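Local coordinates for Lmo2241 protein (Listeria monocytogenes, PDB 4HAM) that probably binds DNA through a winged helix-turn-helix domain of the GntR family and so regulates transcription, at residues A[25-29]-A[125-129]; A[38-44]-A[55-59]. All blocks are in the same frame, centred on the assembly; numbering follows the deposited sequence. Where two conformers were deposited one is given.

In the fold
From the N terminus, the chain runs through helix 15-29, whose last turn forms one side of interaction 1. Strand 37-38 follows and leads into helix 41-48; this corner meets helix 52-64 in interaction 2, closing a short loop across the helix-turn-helix. The chain then forms the wing, strands 68-71 and 75-78, and continues into helices 88-107 and 112-127. The end of helix 112-127 returns to helix 15-29, so interaction 1 closes a wide loop within which interaction 2 is nested. Interaction 2 lies within the winged domain, joining the corner between strand 37-38 and helix 41-48 to helix 52-64, whereas interaction 1 ties that domain to the C-terminal helices. Their centres lie about 20 Å apart.

Interaction 1: A[25-29]-A[125-129]; sequences EQVVK and DIIGG
Lys29, on the last turn of helix 15-29 in the winged helix-turn-helix domain, reaches the C-terminal end of helix 112-127 and joins the two parts of the chain. The polar contacts centre on its ammonium group. Lys29 NZ donates to Ile126 O at 2.8 Å, approaching from above the carbonyl plane with a C=O...N angle of 117°. Lys29 NZ also forms a salt bridge with Glu25 OE2, again 2.8 Å away, one turn back on its own helix. A bend at the end of the lysine chain (chi4 -54°) turns NZ toward these oxygens. Carbonyls at a helix C-terminus probably favour the positive charge. In one of its two conformers, Asp125 brings OD2 to 4.1 Å from Glu25 OE2 and pairs with Lys99 of the second subunit; the like-charge approach is probably eased by both lysines.

The apolar part is small: Val28 CG1 meets Ile126 CG2 at 3.7 Å, the two side chains crossing at a slant. Leu103 and Val106 of the second subunit pack here, so the patch forms part of the subunit interface. Beyond it Gly128, with positive phi, leaves the helix. A water donates to Lys29 O at 2.7 Å and weakly to Ile127 O at 3.5 Å.

Interaction 2: A[38-44]-A[55-59]; sequences ILSIREF and VSKAY
The Tyr59 ring of helix 52-64 reaches the corner between strand 37-38 and helix 41-48, with Leu39 O at its edge in the ring plane and Ile38, Ile41 and Phe44 approaching obliquely. This is the core of the helix-turn-helix in a GntR-type winged domain, where helix 52-64 is by topology the probable recognition helix. The Phe44 ring is likewise met obliquely, by Tyr59 OH and Val55 CG1; Phe44 CD2 comes 3.7 Å from Tyr59 CE2 as the two side chains cross.

One hydrogen bond spans the contact. Tyr59 OH donates to Leu39 O at 2.6 Å, tilted 31° from the carbonyl plane, which satisfies the hydroxyl hydrogen of this buried ring and fixes its outer end against the chain just before helix 41-48. Ile38 CD1 approaches that end from the opposite direction.

Aliphatic groups fill in the side nearer helix 52-64. Ile41 runs antiparallel to the tyrosine side chain, its CG1 3.6 Å from Tyr59 CD1. Its two branches diverge: with CG2 anti to the backbone N (CG1 at chi1 -69°), CG2 turns to Val55 while CD1 extends over Ser56, 3.7 Å from its CA. Val55 CG1 sits between Ile41 and Phe44, 3.7 Å from Phe44 CD2. Ile19 of helix 15-29 also packs on Phe44, while Thr76 of the wing touches both Ile38 and Tyr59.

The start of helix 41-48 is secured by a capping box. Ser40 N donates to Glu43 OE1, on the anti side of the carboxylate but well out of its plane, and Glu43 N donates back to Ser40 OG at 3.1 Å, with an N-H...O angle of 162°.

Interaction 1: A[25-29]-A[125-129]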
loop_
_atom_site.group_PDB
_atom_site.type_symbol
_atom_site.label_atom_id
_atom_site.label_comp_id
_atom_site.label_asym_id
_atom_site.label_seq_id
_atom_site.Cartn_x
_atom_site.Cartn_y
_atom_site.Cartn_z
ATOM N N GLU A 25 5.294 14.772 1.577
ATOM C CA GLU A 25 5.310 15.185 0.168
ATOM C C GLU A 25 5.852 16.604 0.006
ATOM O O GLU A 25 6.582 16.901 -0.937
ATOM C CB GLU A 25 3.895 15.096 -0.437
ATOM C CG GLU A 25 3.879 15.195 -1.967
ATOM C CD GLU A 25 2.468 15.277 -2.536
ATOM O OE1 GLU A 25 1.494 15.115 -1.764
ATOM O OE2 GLU A 25 2.338 15.488 -3.755
ATOM N N GLN A 26 5.490 17.486 0.925
ATOM C CA GLN A 26 6.008 18.856 0.874
ATOM C C GLN A 26 7.510 18.914 1.120
ATOM O O GLN A 26 8.204 19.761 0.556
ATOM C CB GLN A 26 5.275 19.750 1.860
ATOM C CG GLN A 26 3.881 20.102 1.403
ATOM C CD GLN A 26 3.181 21.006 2.365
ATOM O OE1 GLN A 26 3.789 21.518 3.309
ATOM N NE2 GLN A 26 1.892 21.207 2.147
ATOM N N VAL A 27 8.015 18.017 1.962
ATOM C CA VAL A 27 9.453 17.895 2.128
ATOM C C VAL A 27 10.070 17.411 0.825
ATOM O O VAL A 27 11.059 17.982 0.359
ATOM C CB VAL A 27 9.844 16.950 3.295
ATOM C CG1 VAL A 27 11.341 16.697 3.298
ATOM C CG2 VAL A 27 9.389 17.528 4.619
ATOM N N VAL A 28 9.481 16.383 0.219
ATOM C CA VAL A 28 9.983 15.893 -1.067
ATOM C C VAL A 28 10.028 16.994 -2.130
ATOM O O VAL A 28 10.993 17.094 -2.881
ATOM C CB VAL A 28 9.164 14.690 -1.583
ATOM C CG1 VAL A 28 9.502 14.396 -3.042
ATOM C CG2 VAL A 28 9.421 13.466 -0.699
ATOM N N LYS A 29 8.990 17.825 -2.174
ATOM C CA LYS A 29 8.917 18.934 -3.123
ATOM C C LYS A 29 9.916 20.047 -2.861
ATOM O O LYS A 29 10.157 20.875 -3.737
ATOM C CB LYS A 29 7.528 19.577 -3.105
ATOM C CG LYS A 29 6.418 18.721 -3.685
ATOM C CD LYS A 29 5.090 19.461 -3.608
ATOM C CE LYS A 29 3.909 18.489 -3.634
ATOM N NZ LYS A 29 3.969 17.572 -4.805
ATOM N N ASP A 125 3.934 13.909 -9.986
ATOM C CA ASP A 125 3.001 14.685 -9.176
ATOM C C ASP A 125 3.577 14.924 -7.775
ATOM O O ASP A 125 3.361 15.971 -7.169
ATOM C CB ASP A 125 1.654 13.972 -9.084
ATOM C CG ASP A 125 0.640 14.740 -8.261
ATOM O OD1 ASP A 125 0.087 15.739 -8.760
ATOM O OD2 ASP A 125 0.387 14.332 -7.111
ATOM N N ILE A 126 4.318 13.946 -7.274
ATOM C CA ILE A 126 4.953 14.056 -5.969
ATOM C C ILE A 126 6.102 15.060 -5.994
ATOM O O ILE A 126 6.179 15.943 -5.141
ATOM C CB ILE A 126 5.417 12.663 -5.496
ATOM C CG1 ILE A 126 4.201 11.858 -5.056
ATOM C CG2 ILE A 126 6.451 12.768 -4.369
ATOM C CD1 ILE A 126 4.408 10.350 -5.071
ATOM N N ILE A 127 6.965 14.949 -6.999
ATOM C CA ILE A 127 8.104 15.857 -7.145
ATOM C C ILE A 127 7.658 17.289 -7.397
ATOM O O ILE A 127 8.297 18.248 -6.957
ATOM C CB ILE A 127 9.069 15.362 -8.245
ATOM C CG1 ILE A 127 9.679 14.029 -7.813
ATOM C CG2 ILE A 127 10.147 16.384 -8.531
ATOM C CD1 ILE A 127 10.369 13.263 -8.935
ATOM N N GLY A 128 6.537 17.445 -8.089
ATOM C CA GLY A 128 5.950 18.758 -8.256
ATOM C C GLY A 128 6.728 19.687 -9.175
ATOM O O GLY A 128 7.394 19.254 -10.107
ATOM N N GLY A 129 6.640 20.980 -8.901
ATOM C CA GLY A 129 7.367 21.965 -9.673
ATOM C C GLY A 129 8.715 22.284 -9.052
ATOM O O GLY A 129 9.537 21.400 -8.831
HETATM O O HOH W 1 8.689 21.568 -5.930
#

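Interaction 2: A[38-44]-A[55-59]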
loop_
_atom_site.group_PDB
_atom_site.type_symbol
_atom_site.label_atom_id
_atom_site.label_comp_id
_atom_site.label_asym_id
_atom_site.label_seq_id
_atom_site.Cartn_x
_atom_site.Cartn_y
_atom_site.Cartn_z
ATOM N N ILE A 38 7.879 24.473 11.496
ATOM C CA ILE A 38 6.497 24.336 11.061
ATOM C C ILE A 38 5.550 24.757 12.185
ATOM O O ILE A 38 5.978 25.107 13.283
ATOM C CB ILE A 38 6.162 22.906 10.567
ATOM C CG1 ILE A 38 6.318 21.882 11.692
ATOM C CG2 ILE A 38 7.061 22.528 9.389
ATOM C CD1 ILE A 38 5.970 20.444 11.263
ATOM N N LEU A 39 4.257 24.747 11.895
ATOM C CA LEU A 39 3.274 25.152 12.882
ATOM C C LEU A 39 3.249 24.210 14.066
ATOM O O LEU A 39 3.457 23.004 13.925
ATOM C CB LEU A 39 1.881 25.196 12.256
ATOM C CG LEU A 39 1.654 26.250 11.183
ATOM C CD1 LEU A 39 0.213 26.155 10.706
ATOM C CD2 LEU A 39 1.968 27.645 11.722
ATOM N N SER A 40 2.981 24.760 15.241
ATOM C CA SER A 40 2.822 23.928 16.404
ATOM C C SER A 40 1.542 23.130 16.208
ATOM O O SER A 40 0.712 23.473 15.358
ATOM C CB SER A 40 2.706 24.785 17.661
ATOM O OG SER A 40 1.462 25.477 17.663
ATOM N N ILE A 41 1.387 22.072 16.996
ATOM C CA ILE A 41 0.190 21.245 16.941
ATOM C C ILE A 41 -1.067 22.094 17.066
ATOM O O ILE A 41 -1.975 21.963 16.260
ATOM C CB ILE A 41 0.208 20.165 18.033
ATOM C CG1 ILE A 41 1.287 19.133 17.713
ATOM C CG2 ILE A 41 -1.151 19.497 18.145
ATOM C CD1 ILE A 41 1.446 18.090 18.790
ATOM N N ARG A 42 -1.109 22.984 18.054
ATOM C CA ARG A 42 -2.317 23.790 18.263
ATOM C C ARG A 42 -2.579 24.814 17.165
ATOM O O ARG A 42 -3.728 24.989 16.746
ATOM C CB ARG A 42 -2.329 24.456 19.633
ATOM C CG ARG A 42 -2.636 23.489 20.762
ATOM C CD ARG A 42 -2.412 24.116 22.127
ATOM N NE ARG A 42 -2.670 23.154 23.189
ATOM C CZ ARG A 42 -1.809 22.840 24.150
ATOM N NH1 ARG A 42 -0.617 23.419 24.201
ATOM N NH2 ARG A 42 -2.150 21.946 25.071
ATOM N N GLU A 43 -1.520 25.471 16.700
ATOM C CA GLU A 43 -1.622 26.443 15.608
ATOM C C GLU A 43 -2.131 25.748 14.356
ATOM O O GLU A 43 -2.989 26.264 13.640
ATOM C CB GLU A 43 -0.254 27.091 15.319
ATOM C CG GLU A 43 0.219 28.081 16.371
ATOM C CD GLU A 43 1.709 28.441 16.245
ATOM O OE1 GLU A 43 2.469 27.763 15.506
ATOM O OE2 GLU A 43 2.131 29.414 16.907
ATOM N N PHE A 44 -1.599 24.563 14.095
ATOM C CA PHE A 44 -1.941 23.838 12.882
ATOM C C PHE A 44 -3.398 23.356 12.957
ATOM O O PHE A 44 -4.155 23.525 12.000
ATOM C CB PHE A 44 -0.980 22.672 12.691
ATOM C CG PHE A 44 -1.050 22.024 11.340
ATOM C CD1 PHE A 44 -1.566 22.693 10.246
ATOM C CD2 PHE A 44 -0.588 20.738 11.166
ATOM C CE1 PHE A 44 -1.620 22.074 8.994
ATOM C CE2 PHE A 44 -0.647 20.117 9.924
ATOM C CZ PHE A 44 -1.163 20.783 8.843
ATOM N N VAL A 55 -4.056 16.071 15.001
ATOM C CA VAL A 55 -2.794 16.669 14.580
ATOM C C VAL A 55 -1.618 16.167 15.432
ATOM O O VAL A 55 -0.529 15.947 14.926
ATOM C CB VAL A 55 -2.871 18.209 14.631
ATOM C CG1 VAL A 55 -1.530 18.831 14.242
ATOM C CG2 VAL A 55 -3.992 18.702 13.711
ATOM N N SER A 56 -1.860 15.972 16.719
ATOM C CA SER A 56 -0.833 15.438 17.602
ATOM C C SER A 56 -0.422 14.034 17.159
ATOM O O SER A 56 0.762 13.684 17.141
ATOM C CB SER A 56 -1.336 15.424 19.042
ATOM O OG SER A 56 -0.414 14.767 19.889
ATOM N N LYS A 57 -1.411 13.239 16.770
ATOM C CA LYS A 57 -1.175 11.881 16.295
ATOM C C LYS A 57 -0.312 11.887 15.023
ATOM O O LYS A 57 0.613 11.082 14.874
ATOM C CB LYS A 57 -2.524 11.210 16.051
ATOM C CG LYS A 57 -2.479 9.726 15.763
ATOM C CD LYS A 57 -3.869 9.115 15.965
ATOM C CE LYS A 57 -3.996 7.770 15.256
ATOM N NZ LYS A 57 -2.709 7.025 15.300
ATOM N N ALA A 58 -0.614 12.810 14.112
ATOM C CA ALA A 58 0.154 12.962 12.890
ATOM C C ALA A 58 1.592 13.392 13.170
ATOM O O ALA A 58 2.529 12.862 12.580
ATOM C CB ALA A 58 -0.526 13.987 11.960
ATOM N N TYR A 59 1.759 14.362 14.055
ATOM C CA TYR A 59 3.108 14.826 14.398
ATOM C C TYR A 59 3.929 13.743 15.090
ATOM O O TYR A 59 5.144 13.644 14.884
ATOM C CB TYR A 59 3.043 16.074 15.283
ATOM C CG TYR A 59 2.918 17.387 14.511
ATOM C CD1 TYR A 59 3.502 18.549 15.000
ATOM C CD2 TYR A 59 2.213 17.459 13.310
ATOM C CE1 TYR A 59 3.395 19.750 14.324
ATOM C CE2 TYR A 59 2.097 18.668 12.617
ATOM C CZ TYR A 59 2.698 19.809 13.138
ATOM O OH TYR A 59 2.613 21.016 12.480
#